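Local coordinates for DUF115 domain-containing protein (Magnetospirillum magneticum AMB-1, PDB 5MU5) that is a Maf glycosyltransferase involved in the formation of bacterial flagella, where it probably attaches sugars to flagellin, at residues A[253-258]-A[351-356]; A[297-302]-A[316-321]; A[345-350]-A[359-364]. One frame throughout, in Å; residues are numbered along the deposited sequence.

Interaction 1 of 3, residues A[253-258]-A[351-356]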
ATOM      1  N   TYR A 253      -9.635 -21.172   0.928  1.00 40.03           N
ATOM      2  CA  TYR A 253      -9.855 -22.499   0.378  1.00 42.48           C
ATOM      3  C   TYR A 253     -10.854 -23.238   1.265  1.00 43.98           C
ATOM      4  O   TYR A 253     -11.861 -23.724   0.782  1.00 42.26           O
ATOM      5  CB  TYR A 253      -8.533 -23.268   0.317  1.00 42.60           C
ATOM      6  CG  TYR A 253      -8.628 -24.710  -0.136  1.00 44.37           C
ATOM      7  CD1 TYR A 253      -9.146 -25.694   0.705  1.00 44.87           C
ATOM      8  CD2 TYR A 253      -8.153 -25.101  -1.389  1.00 42.82           C
ATOM      9  CE1 TYR A 253      -9.222 -27.007   0.298  1.00 45.17           C
ATOM     10  CE2 TYR A 253      -8.225 -26.413  -1.795  1.00 44.99           C
ATOM     11  CZ  TYR A 253      -8.765 -27.357  -0.941  1.00 46.14           C
ATOM     12  OH  TYR A 253      -8.828 -28.670  -1.319  1.00 50.87           O
ATOM     13  N   LYS A 254     -10.587 -23.285   2.565  1.00 45.32           N
ATOM     14  CA  LYS A 254     -11.441 -24.029   3.493  1.00 46.92           C
ATOM     15  C   LYS A 254     -12.803 -23.393   3.641  1.00 44.62           C
ATOM     16  O   LYS A 254     -13.779 -24.082   3.800  1.00 43.50           O
ATOM     17  CB  LYS A 254     -10.806 -24.119   4.869  1.00 48.48           C
ATOM     18  CG  LYS A 254      -9.457 -24.790   4.883  1.00 49.79           C
ATOM     19  CD  LYS A 254      -9.529 -26.246   4.526  1.00 50.94           C
ATOM     20  CE  LYS A 254     -10.160 -27.026   5.655  1.00 53.00           C
ATOM     21  NZ  LYS A 254     -10.129 -28.471   5.341  1.00 56.99           N
ATOM     22  N   ASN A 255     -12.858 -22.073   3.613  1.00 44.53           N
ATOM     23  CA  ASN A 255     -14.127 -21.384   3.711  1.00 44.73           C
ATOM     24  C   ASN A 255     -15.063 -21.675   2.546  1.00 46.23           C
ATOM     25  O   ASN A 255     -16.267 -21.669   2.717  1.00 47.61           O
ATOM     26  CB  ASN A 255     -13.900 -19.878   3.799  1.00 44.89           C
ATOM     27  CG  ASN A 255     -13.521 -19.429   5.191  1.00 45.17           C
ATOM     28  OD1 ASN A 255     -13.923 -20.051   6.171  1.00 42.45           O
ATOM     29  ND2 ASN A 255     -12.764 -18.330   5.290  1.00 42.58           N
ATOM     30  N   MET A 256     -14.514 -21.920   1.366  1.00 47.44           N
ATOM     31  CA  MET A 256     -15.335 -22.067   0.175  1.00 49.11           C
ATOM     32  C   MET A 256     -15.511 -23.470  -0.345  1.00 48.00           C
ATOM     33  O   MET A 256     -16.370 -23.687  -1.182  1.00 49.44           O
ATOM     34  CB  MET A 256     -14.737 -21.220  -0.925  1.00 49.66           C
ATOM     35  CG  MET A 256     -14.917 -19.743  -0.670  1.00 52.05           C
ATOM     36  SD  MET A 256     -13.970 -18.861  -1.886  1.00 57.99           S
ATOM     37  CE  MET A 256     -14.884 -19.270  -3.388  1.00 56.37           C
ATOM     38  N   ARG A 257     -14.683 -24.389   0.136  1.00 51.36           N
ATOM     39  CA  ARG A 257     -14.665 -25.776  -0.289  1.00 55.05           C
ATOM     40  C   ARG A 257     -16.032 -26.444  -0.160  1.00 59.63           C
ATOM     41  O   ARG A 257     -16.564 -26.946  -1.139  1.00 58.85           O
ATOM     42  CB  ARG A 257     -13.655 -26.557   0.569  1.00 54.28           C
ATOM     43  CG  ARG A 257     -13.468 -28.021   0.192  1.00 56.06           C
ATOM     44  CD  ARG A 257     -12.727 -28.124  -1.126  1.00 57.38           C
ATOM     45  NE  ARG A 257     -12.705 -29.476  -1.644  1.00 62.59           N
ATOM     46  CZ  ARG A 257     -13.684 -30.033  -2.355  1.00 66.62           C
ATOM     47  NH1 ARG A 257     -14.800 -29.363  -2.633  1.00 66.79           N
ATOM     48  NH2 ARG A 257     -13.544 -31.279  -2.783  1.00 72.25           N
ATOM     49  N   ASP A 258     -16.566 -26.426   1.062  1.00 67.50           N
ATOM     50  CA  ASP A 258     -17.761 -27.174   1.461  1.00 74.56           C
ATOM     51  C   ASP A 258     -18.849 -26.278   1.999  1.00 77.47           C
ATOM     52  O   ASP A 258     -18.658 -25.087   2.205  1.00 85.37           O
ATOM     53  CB  ASP A 258     -17.432 -28.083   2.658  1.00 78.77           C
ATOM     54  CG  ASP A 258     -16.305 -29.043   2.395  1.00 86.16           C
ATOM     55  OD1 ASP A 258     -16.547 -30.111   1.792  1.00 92.09           O
ATOM     56  OD2 ASP A 258     -15.179 -28.752   2.850  1.00 94.45           O
ATOM     57  N   ASN A 351     -13.292 -13.405   3.169  1.00 35.30           N
ATOM     58  CA  ASN A 351     -13.071 -14.782   2.771  1.00 37.47           C
ATOM     59  C   ASN A 351     -11.890 -15.441   3.473  1.00 39.25           C
ATOM     60  O   ASN A 351     -11.779 -16.667   3.477  1.00 37.50           O
ATOM     61  CB  ASN A 351     -12.913 -14.908   1.252  1.00 39.99           C
ATOM     62  CG  ASN A 351     -11.765 -14.081   0.688  1.00 41.73           C
ATOM     63  OD1 ASN A 351     -11.644 -12.861   0.929  1.00 41.62           O
ATOM     64  ND2 ASN A 351     -10.932 -14.738  -0.115  1.00 44.84           N
ATOM     65  N   THR A 352     -11.030 -14.633   4.093  1.00 39.13           N
ATOM     66  CA  THR A 352      -9.867 -15.149   4.786  1.00 39.30           C
ATOM     67  C   THR A 352     -10.040 -15.299   6.292  1.00 40.08           C
ATOM     68  O   THR A 352      -9.069 -15.560   6.974  1.00 40.56           O
ATOM     69  CB  THR A 352      -8.663 -14.240   4.555  1.00 40.96           C
ATOM     70  OG1 THR A 352      -8.964 -12.957   5.078  1.00 38.13           O
ATOM     71  CG2 THR A 352      -8.330 -14.144   3.048  1.00 40.09           C
ATOM     72  N   VAL A 353     -11.249 -15.145   6.829  1.00 39.18           N
ATOM     73  CA  VAL A 353     -11.417 -15.373   8.263  1.00 37.91           C
ATOM     74  C   VAL A 353     -11.195 -16.849   8.595  1.00 40.03           C
ATOM     75  O   VAL A 353     -11.297 -17.729   7.720  1.00 40.49           O
ATOM     76  CB  VAL A 353     -12.788 -14.913   8.799  1.00 37.54           C
ATOM     77  CG1 VAL A 353     -12.969 -13.429   8.529  1.00 36.84           C
ATOM     78  CG2 VAL A 353     -13.949 -15.751   8.240  1.00 37.15           C
ATOM     79  N   ASP A 354     -10.892 -17.130   9.858  1.00 40.90           N
ATOM     80  CA  ASP A 354     -10.654 -18.513  10.264  1.00 43.62           C
ATOM     81  C   ASP A 354     -11.826 -19.426   9.839  1.00 41.94           C
ATOM     82  O   ASP A 354     -12.962 -19.126  10.120  1.00 43.30           O
ATOM     83  CB  ASP A 354     -10.419 -18.587  11.776  1.00 46.15           C
ATOM     84  CG  ASP A 354      -9.810 -19.934  12.222  1.00 48.23           C
ATOM     85  OD1 ASP A 354     -10.558 -20.939  12.289  1.00 44.92           O
ATOM     86  OD2 ASP A 354      -8.588 -19.963  12.523  1.00 46.01           O
ATOM     87  N   PRO A 355     -11.549 -20.551   9.172  1.00 44.01           N
ATOM     88  CA  PRO A 355     -12.641 -21.451   8.748  1.00 44.13           C
ATOM     89  C   PRO A 355     -13.573 -21.915   9.852  1.00 44.35           C
ATOM     90  O   PRO A 355     -14.722 -22.228   9.568  1.00 43.46           O
ATOM     91  CB  PRO A 355     -11.907 -22.666   8.183  1.00 44.85           C
ATOM     92  CG  PRO A 355     -10.579 -22.157   7.789  1.00 45.60           C
ATOM     93  CD  PRO A 355     -10.232 -21.051   8.743  1.00 44.16           C
ATOM     94  N   ARG A 356     -13.085 -21.963  11.090  1.00 47.08           N
ATOM     95  CA  ARG A 356     -13.904 -22.402  12.237  1.00 49.37           C
ATOM     96  C   ARG A 356     -14.953 -21.382  12.661  1.00 50.69           C
ATOM     97  O   ARG A 356     -15.809 -21.679  13.486  1.00 52.51           O
ATOM     98  CB  ARG A 356     -13.012 -22.711  13.446  1.00 48.49           C
ATOM     99  CG  ARG A 356     -12.067 -23.875  13.221  1.00 46.01           C
ATOM    100  CD  ARG A 356     -11.052 -23.960  14.330  1.00 46.20           C
ATOM    101  NE  ARG A 356     -10.078 -22.882  14.244  1.00 47.76           N
ATOM    102  CZ  ARG A 356      -9.003 -22.769  15.022  1.00 49.51           C
ATOM    103  NH1 ARG A 356      -8.757 -23.650  15.979  1.00 53.63           N
ATOM    104  NH2 ARG A 356      -8.168 -21.771  14.851  1.00 50.03           N
TER

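Interaction 2 of 3, residues A[297-302]-A[316-321]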
ATOM      1  N   ARG A 297     -36.656  -1.820  15.069  1.00 43.97           N
ATOM      2  CA  ARG A 297     -36.812  -1.094  13.812  1.00 45.08           C
ATOM      3  C   ARG A 297     -35.515  -0.532  13.195  1.00 43.89           C
ATOM      4  O   ARG A 297     -35.548   0.359  12.336  1.00 45.33           O
ATOM      5  CB  ARG A 297     -37.843   0.011  13.961  1.00 48.29           C
ATOM      6  CG  ARG A 297     -37.462   1.127  14.914  1.00 52.74           C
ATOM      7  CD  ARG A 297     -38.666   2.026  15.135  1.00 58.81           C
ATOM      8  NE  ARG A 297     -38.539   2.832  16.342  1.00 67.83           N
ATOM      9  CZ  ARG A 297     -38.686   2.367  17.583  1.00 76.38           C
ATOM     10  NH1 ARG A 297     -38.957   1.077  17.800  1.00 80.09           N
ATOM     11  NH2 ARG A 297     -38.544   3.194  18.617  1.00 77.59           N
ATOM     12  N   ALA A 298     -34.378  -1.075  13.600  1.00 41.48           N
ATOM     13  CA  ALA A 298     -33.105  -0.737  12.977  1.00 38.49           C
ATOM     14  C   ALA A 298     -32.281  -1.995  12.796  1.00 38.36           C
ATOM     15  O   ALA A 298     -32.404  -2.939  13.568  1.00 38.96           O
ATOM     16  CB  ALA A 298     -32.343   0.264  13.821  1.00 38.31           C
ATOM     17  N   VAL A 299     -31.410  -2.003  11.795  1.00 35.93           N
ATOM     18  CA  VAL A 299     -30.556  -3.163  11.586  1.00 35.93           C
ATOM     19  C   VAL A 299     -29.328  -2.976  12.454  1.00 35.83           C
ATOM     20  O   VAL A 299     -28.723  -1.923  12.396  1.00 35.97           O
ATOM     21  CB  VAL A 299     -30.202  -3.298  10.100  1.00 36.12           C
ATOM     22  CG1 VAL A 299     -29.114  -4.344   9.882  1.00 35.85           C
ATOM     23  CG2 VAL A 299     -31.480  -3.632   9.336  1.00 35.57           C
ATOM     24  N   ILE A 300     -28.994  -3.968  13.282  1.00 36.77           N
ATOM     25  CA  ILE A 300     -27.826  -3.880  14.153  1.00 37.11           C
ATOM     26  C   ILE A 300     -26.644  -4.591  13.505  1.00 36.32           C
ATOM     27  O   ILE A 300     -26.699  -5.795  13.264  1.00 34.62           O
ATOM     28  CB  ILE A 300     -28.054  -4.535  15.519  1.00 39.12           C
ATOM     29  CG1 ILE A 300     -29.321  -4.018  16.197  1.00 40.20           C
ATOM     30  CG2 ILE A 300     -26.840  -4.323  16.413  1.00 39.70           C
ATOM     31  CD1 ILE A 300     -29.401  -2.522  16.370  1.00 41.52           C
ATOM     32  N   ILE A 301     -25.598  -3.831  13.201  1.00 33.91           N
ATOM     33  CA  ILE A 301     -24.371  -4.378  12.664  1.00 34.42           C
ATOM     34  C   ILE A 301     -23.333  -4.306  13.783  1.00 35.94           C
ATOM     35  O   ILE A 301     -22.932  -3.218  14.222  1.00 36.83           O
ATOM     36  CB  ILE A 301     -23.919  -3.620  11.411  1.00 37.12           C
ATOM     37  CG1 ILE A 301     -24.945  -3.846  10.309  1.00 39.32           C
ATOM     38  CG2 ILE A 301     -22.547  -4.099  10.953  1.00 39.14           C
ATOM     39  CD1 ILE A 301     -24.566  -3.282   8.970  1.00 40.58           C
ATOM     40  N   SER A 302     -22.940  -5.477  14.269  1.00 36.20           N
ATOM     41  CA  SER A 302     -21.997  -5.605  15.353  1.00 36.56           C
ATOM     42  C   SER A 302     -20.638  -5.809  14.750  1.00 36.14           C
ATOM     43  O   SER A 302     -20.447  -6.711  13.957  1.00 37.47           O
ATOM     44  CB  SER A 302     -22.353  -6.811  16.232  1.00 37.85           C
ATOM     45  OG  SER A 302     -21.405  -6.967  17.284  1.00 38.61           O
ATOM     46  N   GLN A 316     -29.871  -8.134  20.034  1.00 50.52           N
ATOM     47  CA  GLN A 316     -29.544  -9.123  19.014  1.00 50.46           C
ATOM     48  C   GLN A 316     -28.925  -8.466  17.766  1.00 45.08           C
ATOM     49  O   GLN A 316     -29.592  -7.754  17.051  1.00 43.38           O
ATOM     50  CB  GLN A 316     -30.819  -9.883  18.626  1.00 55.11           C
ATOM     51  CG  GLN A 316     -30.666 -10.871  17.475  1.00 60.84           C
ATOM     52  CD  GLN A 316     -29.698 -12.002  17.787  1.00 64.12           C
ATOM     53  OE1 GLN A 316     -29.822 -12.674  18.810  1.00 69.61           O
ATOM     54  NE2 GLN A 316     -28.735 -12.228  16.899  1.00 65.08           N
ATOM     55  N   PRO A 317     -27.632  -8.696  17.512  1.00 43.10           N
ATOM     56  CA  PRO A 317     -27.113  -8.249  16.225  1.00 42.23           C
ATOM     57  C   PRO A 317     -27.822  -8.943  15.065  1.00 41.18           C
ATOM     58  O   PRO A 317     -28.133 -10.120  15.154  1.00 43.13           O
ATOM     59  CB  PRO A 317     -25.653  -8.707  16.233  1.00 41.47           C
ATOM     60  CG  PRO A 317     -25.329  -9.028  17.627  1.00 42.25           C
ATOM     61  CD  PRO A 317     -26.601  -9.314  18.352  1.00 43.28           C
ATOM     62  N   ASP A 318     -28.066  -8.218  13.988  1.00 39.26           N
ATOM     63  CA  ASP A 318     -28.593  -8.802  12.770  1.00 39.06           C
ATOM     64  C   ASP A 318     -27.408  -9.332  11.984  1.00 40.13           C
ATOM     65  O   ASP A 318     -27.452 -10.419  11.403  1.00 40.94           O
ATOM     66  CB  ASP A 318     -29.362  -7.750  12.001  1.00 40.27           C
ATOM     67  CG  ASP A 318     -30.628  -7.275  12.762  1.00 42.24           C
ATOM     68  OD1 ASP A 318     -31.588  -8.075  12.838  1.00 42.19           O
ATOM     69  OD2 ASP A 318     -30.670  -6.110  13.258  1.00 40.74           O
ATOM     70  N   PHE A 319     -26.322  -8.566  11.995  1.00 40.70           N
ATOM     71  CA  PHE A 319     -25.083  -8.985  11.355  1.00 39.05           C
ATOM     72  C   PHE A 319     -23.932  -8.864  12.311  1.00 37.05           C
ATOM     73  O   PHE A 319     -23.889  -7.926  13.102  1.00 36.25           O
ATOM     74  CB  PHE A 319     -24.815  -8.180  10.089  1.00 38.88           C
ATOM     75  CG  PHE A 319     -25.874  -8.360   9.051  1.00 40.91           C
ATOM     76  CD1 PHE A 319     -25.993  -9.568   8.380  1.00 42.18           C
ATOM     77  CD2 PHE A 319     -26.772  -7.345   8.765  1.00 42.06           C
ATOM     78  CE1 PHE A 319     -26.976  -9.761   7.423  1.00 40.62           C
ATOM     79  CE2 PHE A 319     -27.759  -7.529   7.814  1.00 44.41           C
ATOM     80  CZ  PHE A 319     -27.863  -8.749   7.149  1.00 42.83           C
ATOM     81  N   GLN A 320     -23.037  -9.844  12.255  1.00 35.66           N
ATOM     82  CA  GLN A 320     -21.792  -9.824  13.007  1.00 36.97           C
ATOM     83  C   GLN A 320     -20.650  -9.750  11.985  1.00 37.25           C
ATOM     84  O   GLN A 320     -20.563 -10.570  11.063  1.00 33.48           O
ATOM     85  CB  GLN A 320     -21.668 -11.070  13.898  1.00 39.45           C
ATOM     86  CG  GLN A 320     -20.306 -11.261  14.566  1.00 41.06           C
ATOM     87  CD  GLN A 320     -20.017 -10.207  15.622  1.00 44.54           C
ATOM     88  OE1 GLN A 320     -20.916  -9.763  16.340  1.00 43.71           O
ATOM     89  NE2 GLN A 320     -18.759  -9.811  15.731  1.00 44.86           N
ATOM     90  N   MET A 321     -19.780  -8.754  12.154  1.00 37.02           N
ATOM     91  CA  MET A 321     -18.700  -8.526  11.196  1.00 36.62           C
ATOM     92  C   MET A 321     -17.384  -9.059  11.722  1.00 37.15           C
ATOM     93  O   MET A 321     -17.080  -8.942  12.933  1.00 38.14           O
ATOM     94  CB  MET A 321     -18.530  -7.050  10.899  1.00 37.17           C
ATOM     95  CG  MET A 321     -19.799  -6.312  10.550  1.00 37.82           C
ATOM     96  SD  MET A 321     -20.583  -6.819   9.024  1.00 38.88           S
ATOM     97  CE  MET A 321     -19.184  -6.669   7.895  1.00 38.85           C
TER

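Interaction 3 of 3, residues A[345-350]-A[359-364]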
ATOM      1  N   ALA A 345     -28.055 -14.214  14.338  1.00 46.43           N
ATOM      2  CA  ALA A 345     -27.119 -13.321  13.637  1.00 44.65           C
ATOM      3  C   ALA A 345     -26.450 -13.997  12.446  1.00 40.39           C
ATOM      4  O   ALA A 345     -26.057 -15.140  12.528  1.00 40.22           O
ATOM      5  CB  ALA A 345     -26.052 -12.798  14.601  1.00 44.64           C
ATOM      6  N   THR A 346     -26.354 -13.282  11.337  1.00 39.12           N
ATOM      7  CA  THR A 346     -25.596 -13.730  10.178  1.00 38.37           C
ATOM      8  C   THR A 346     -24.200 -13.138  10.321  1.00 37.95           C
ATOM      9  O   THR A 346     -24.050 -11.983  10.705  1.00 37.61           O
ATOM     10  CB  THR A 346     -26.259 -13.234   8.877  1.00 40.43           C
ATOM     11  OG1 THR A 346     -27.454 -13.974   8.678  1.00 45.95           O
ATOM     12  CG2 THR A 346     -25.371 -13.419   7.644  1.00 40.26           C
ATOM     13  N   LEU A 347     -23.186 -13.934  10.031  1.00 38.73           N
ATOM     14  CA  LEU A 347     -21.805 -13.470  10.045  1.00 40.51           C
ATOM     15  C   LEU A 347     -21.431 -12.968   8.651  1.00 39.18           C
ATOM     16  O   LEU A 347     -21.626 -13.674   7.669  1.00 37.35           O
ATOM     17  CB  LEU A 347     -20.890 -14.619  10.478  1.00 43.83           C
ATOM     18  CG  LEU A 347     -19.359 -14.486  10.552  1.00 46.86           C
ATOM     19  CD1 LEU A 347     -18.753 -14.413   9.170  1.00 49.75           C
ATOM     20  CD2 LEU A 347     -18.899 -13.304  11.376  1.00 46.39           C
ATOM     21  N   ILE A 348     -20.934 -11.735   8.560  1.00 36.84           N
ATOM     22  CA  ILE A 348     -20.392 -11.233   7.301  1.00 35.87           C
ATOM     23  C   ILE A 348     -18.919 -11.093   7.548  1.00 35.89           C
ATOM     24  O   ILE A 348     -18.503 -10.290   8.379  1.00 34.80           O
ATOM     25  CB  ILE A 348     -20.936  -9.862   6.889  1.00 36.19           C
ATOM     26  CG1 ILE A 348     -22.451  -9.940   6.686  1.00 36.61           C
ATOM     27  CG2 ILE A 348     -20.224  -9.377   5.621  1.00 35.61           C
ATOM     28  CD1 ILE A 348     -23.075  -8.608   6.318  1.00 37.98           C
ATOM     29  N   GLY A 349     -18.133 -11.881   6.833  1.00 33.78           N
ATOM     30  CA  GLY A 349     -16.717 -11.863   7.014  1.00 34.00           C
ATOM     31  C   GLY A 349     -15.947 -11.866   5.717  1.00 35.20           C
ATOM     32  O   GLY A 349     -16.459 -12.193   4.641  1.00 33.57           O
ATOM     33  N   SER A 350     -14.693 -11.469   5.840  1.00 35.50           N
ATOM     34  CA  SER A 350     -13.732 -11.618   4.775  1.00 35.29           C
ATOM     35  C   SER A 350     -13.575 -13.108   4.432  1.00 36.12           C
ATOM     36  O   SER A 350     -13.672 -13.974   5.304  1.00 37.21           O
ATOM     37  CB  SER A 350     -12.395 -11.053   5.237  1.00 35.76           C
ATOM     38  OG  SER A 350     -11.357 -11.572   4.449  1.00 39.62           O
ATOM     39  N   ASP A 359     -18.743 -22.463  12.041  1.00 65.73           N
ATOM     40  CA  ASP A 359     -19.385 -23.297  13.071  1.00 63.78           C
ATOM     41  C   ASP A 359     -20.152 -22.509  14.133  1.00 59.42           C
ATOM     42  O   ASP A 359     -21.123 -22.996  14.670  1.00 63.47           O
ATOM     43  CB  ASP A 359     -18.350 -24.130  13.833  1.00 68.07           C
ATOM     44  CG  ASP A 359     -17.473 -24.991  12.933  1.00 70.98           C
ATOM     45  OD1 ASP A 359     -17.878 -25.309  11.794  1.00 73.05           O
ATOM     46  OD2 ASP A 359     -16.362 -25.352  13.392  1.00 70.55           O
ATOM     47  N   LEU A 360     -19.721 -21.296  14.444  1.00 56.74           N
ATOM     48  CA  LEU A 360     -20.362 -20.517  15.499  1.00 53.16           C
ATOM     49  C   LEU A 360     -21.664 -19.885  15.061  1.00 51.35           C
ATOM     50  O   LEU A 360     -22.390 -19.330  15.885  1.00 54.10           O
ATOM     51  CB  LEU A 360     -19.427 -19.403  15.968  1.00 51.00           C
ATOM     52  CG  LEU A 360     -18.006 -19.836  16.323  1.00 50.07           C
ATOM     53  CD1 LEU A 360     -17.151 -18.609  16.613  1.00 49.72           C
ATOM     54  CD2 LEU A 360     -18.019 -20.805  17.494  1.00 48.28           C
ATOM     55  N   PHE A 361     -21.945 -19.936  13.766  1.00 51.06           N
ATOM     56  CA  PHE A 361     -23.096 -19.239  13.219  1.00 53.37           C
ATOM     57  C   PHE A 361     -23.976 -20.114  12.372  1.00 53.94           C
ATOM     58  O   PHE A 361     -23.499 -20.873  11.552  1.00 49.23           O
ATOM     59  CB  PHE A 361     -22.654 -18.074  12.339  1.00 50.53           C
ATOM     60  CG  PHE A 361     -22.062 -16.955  13.101  1.00 51.43           C
ATOM     61  CD1 PHE A 361     -20.707 -16.945  13.385  1.00 50.45           C
ATOM     62  CD2 PHE A 361     -22.852 -15.913  13.542  1.00 49.31           C
ATOM     63  CE1 PHE A 361     -20.148 -15.919  14.103  1.00 51.03           C
ATOM     64  CE2 PHE A 361     -22.297 -14.879  14.258  1.00 50.96           C
ATOM     65  CZ  PHE A 361     -20.945 -14.882  14.540  1.00 51.94           C
ATOM     66  N   GLU A 362     -25.273 -19.949  12.564  1.00 59.30           N
ATOM     67  CA  GLU A 362     -26.261 -20.541  11.683  1.00 66.78           C
ATOM     68  C   GLU A 362     -25.921 -20.293  10.202  1.00 64.55           C
ATOM     69  O   GLU A 362     -25.973 -21.215   9.392  1.00 63.26           O
ATOM     70  CB  GLU A 362     -27.644 -19.956  12.025  1.00 71.42           C
ATOM     71  CG  GLU A 362     -28.237 -20.570  13.293  1.00 77.18           C
ATOM     72  CD  GLU A 362     -29.387 -19.781  13.890  1.00 81.43           C
ATOM     73  OE1 GLU A 362     -29.850 -18.805  13.253  1.00 88.66           O
ATOM     74  OE2 GLU A 362     -29.825 -20.148  15.008  1.00 81.63           O
ATOM     75  N   ASP A 363     -25.512 -19.063   9.878  1.00 58.76           N
ATOM     76  CA  ASP A 363     -25.344 -18.627   8.500  1.00 54.03           C
ATOM     77  C   ASP A 363     -24.169 -17.639   8.292  1.00 47.97           C
ATOM     78  O   ASP A 363     -23.922 -16.745   9.115  1.00 44.22           O
ATOM     79  CB  ASP A 363     -26.661 -17.998   8.082  1.00 59.68           C
ATOM     80  CG  ASP A 363     -26.587 -17.335   6.752  1.00 66.68           C
ATOM     81  OD1 ASP A 363     -26.212 -17.986   5.749  1.00 77.77           O
ATOM     82  OD2 ASP A 363     -26.924 -16.141   6.705  1.00 77.48           O
ATOM     83  N   VAL A 364     -23.485 -17.786   7.163  1.00 42.13           N
ATOM     84  CA  VAL A 364     -22.254 -17.072   6.880  1.00 42.68           C
ATOM     85  C   VAL A 364     -22.233 -16.492   5.470  1.00 39.00           C
ATOM     86  O   VAL A 364     -22.521 -17.184   4.512  1.00 39.47           O
ATOM     87  CB  VAL A 364     -21.042 -18.023   7.035  1.00 46.80           C
ATOM     88  CG1 VAL A 364     -19.728 -17.297   6.779  1.00 48.25           C
ATOM     89  CG2 VAL A 364     -21.012 -18.620   8.436  1.00 47.72           C
TER

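Interaction 1 of 3, residues A[253-258]-A[351-356]
Asn351 offers its backbone O to the side-chain amide of Asn255, whose ND2 lies 2.7 Å from it. The N-H points almost straight at this oxygen (160°), which sits in the plane of the Asn255 amide, although the nitrogen stands well above the plane of the Asn351 carbonyl. The side chain of Asn351 turns to other partners: its ND2 bonds to Ser252 OG and its OD1 accepts from the backbone N of Arg369. Thr352 faces away from the helix, its hydroxyl bonded to Ser350. Val353 presents its O to the other N-H of Asn255 ND2 at 2.9 Å (155°). One buried side-chain amide thus binds two carbonyls of the loop, a task suited to asparagine with its two N-H groups on a short stem. Asp354 points away and forms an Asx turn, OD1 accepting from Arg356 N, while the Arg356 guanidinium grips the same carboxylate side-on through NE and NH2. Between these two charged residues, Pro355 supplies a rigid apolar ring, whose CG rests 3.5 Å from Lys254 CB; its CA also lies 3.2 Å from Asn255 OD1. Lys254 gives only the base of its side chain to this packing, since the chain bends away and NZ reaches the backbone O of Glu648. Within the MptE-like region, the contact thereby packs the last turn of helix 242-257 against the loop joining two neighbouring parallel strands, 346-350 and 363-367. Helix 373-378 touches both partners, through Tyr253 and Met256 on one and Asn351 and Thr352 on the other, and helix 327-340 packs against Asp354 and Arg356.

Interaction 2 of 3, residues A[297-302]-A[316-321]
Ile300 O is gripped by two backbone donors, Asp318 N at 2.9 Å and Phe319 N at 3.1 Å. The first lies in the carbonyl plane on a lone pair; the second approaches nearly along the C=O axis. Asp318 also returns a bond, its OD2 taking Ile300 N at 2.7 Å through the anti lone pair, almost straight (173°). A side chain short enough to fold back like this can stand in for a strand carbonyl just before the parallel pairing begins. That pairing follows with Ser302 N to Phe319 O and Met321 N to Ser302 O. On one face Val299 CG1 and Ile301 CG1 meet the edge of the Phe319 ring, and Ile301 CG2 packs on Met321 CG at 3.6 Å. On the face of Ser302 and Gln320, Ser302 OG, anti to its backbone N (chi1 178°), bonds to Gln320 OE1 at 3.0 Å, while Gln320 NE2 goes to Gly304 O. These strands belong to a beta-alpha-beta unit with helix 307-312. Because Lys518 NZ forms a salt bridge with the same OD2, it probably favours the carboxylate form of Asp318, which suits an acceptor for Ile300 N.

Interaction 3 of 3, residues A[345-350]-A[359-364]
The Phe361 ring receives Leu347 on one face, with Leu347 CB 3.6 Å from the ring centroid and 9° off the normal, a CH-pi contact over the centre. At the edge, in the ring plane, Ala345 O lies 3.4 Å from Phe361 CD2, where the slightly positive rim of an aromatic ring suits a carbonyl oxygen. The small methyl of Ala345 also touches CE2. Leu347 crosses the phenyl group at about a right angle, and its CG stands anti to the backbone N (chi1 178°), near CE1. The two methyls then part, CD2 to CE1 and CZ of the ring and CD1 to Val364 CG1 at 3.9 Å. Here Leu347 and Val364 lie side by side, pointing the same way, as expected of parallel neighbours on one face of a sheet. Leucine's branches thus serve both partners, and the beta-branched valine offers a compact methyl, CG1, beside it. The backbone is joined by Leu347 N to Asp363 O, 3.0 Å and nearly straight (172°), supplemented by a CA-H...O contact from Val364 CA to Leu347 O. On the opposite face of the sheet, Thr346 OG1 bonds to Asp363 OD2 at 3.0 Å, using the anti lone pair. Threonine fits by offering a hydroxyl and a methyl from one carbon; its CG2 lies against the same oxygen. Asp363 OD2 has a stronger partner in Arg526 NH1, with which it makes a salt bridge that probably favours the charged carboxylate. Strands 346-350 and 363-367 are neighbours in the large mixed sheet, and strand 319-322 pairs with 346-350 along its other edge, placing Phe319 and Met321 against Ile348. Beyond the strands, Phe361 meets Phe342, while Leu360 reaches back onto helix 327-340.

From the N terminus, helix 242-257 comes first; its partner in interaction 1 follows 93 residues later. Inside that long excursion lies interaction 2, a short local closure of 14 residues joining strands 299-303 and 319-322 in the sheet. Interaction 3 then opens at 345-350, immediately before 351-356, and closes at 359-364, so its segments alternate with those of interaction 1 and the two loops cross. Interactions 2 and 3 are in series and touch through the backbone of neighbouring strands: Gln320 N lies 2.8 Å from Thr346 O, a probable hydrogen bond. Together they tie four successive strands, 299-303, 319-322, 346-350 and 363-367, to one another and, through interaction 1, to helix 242-257.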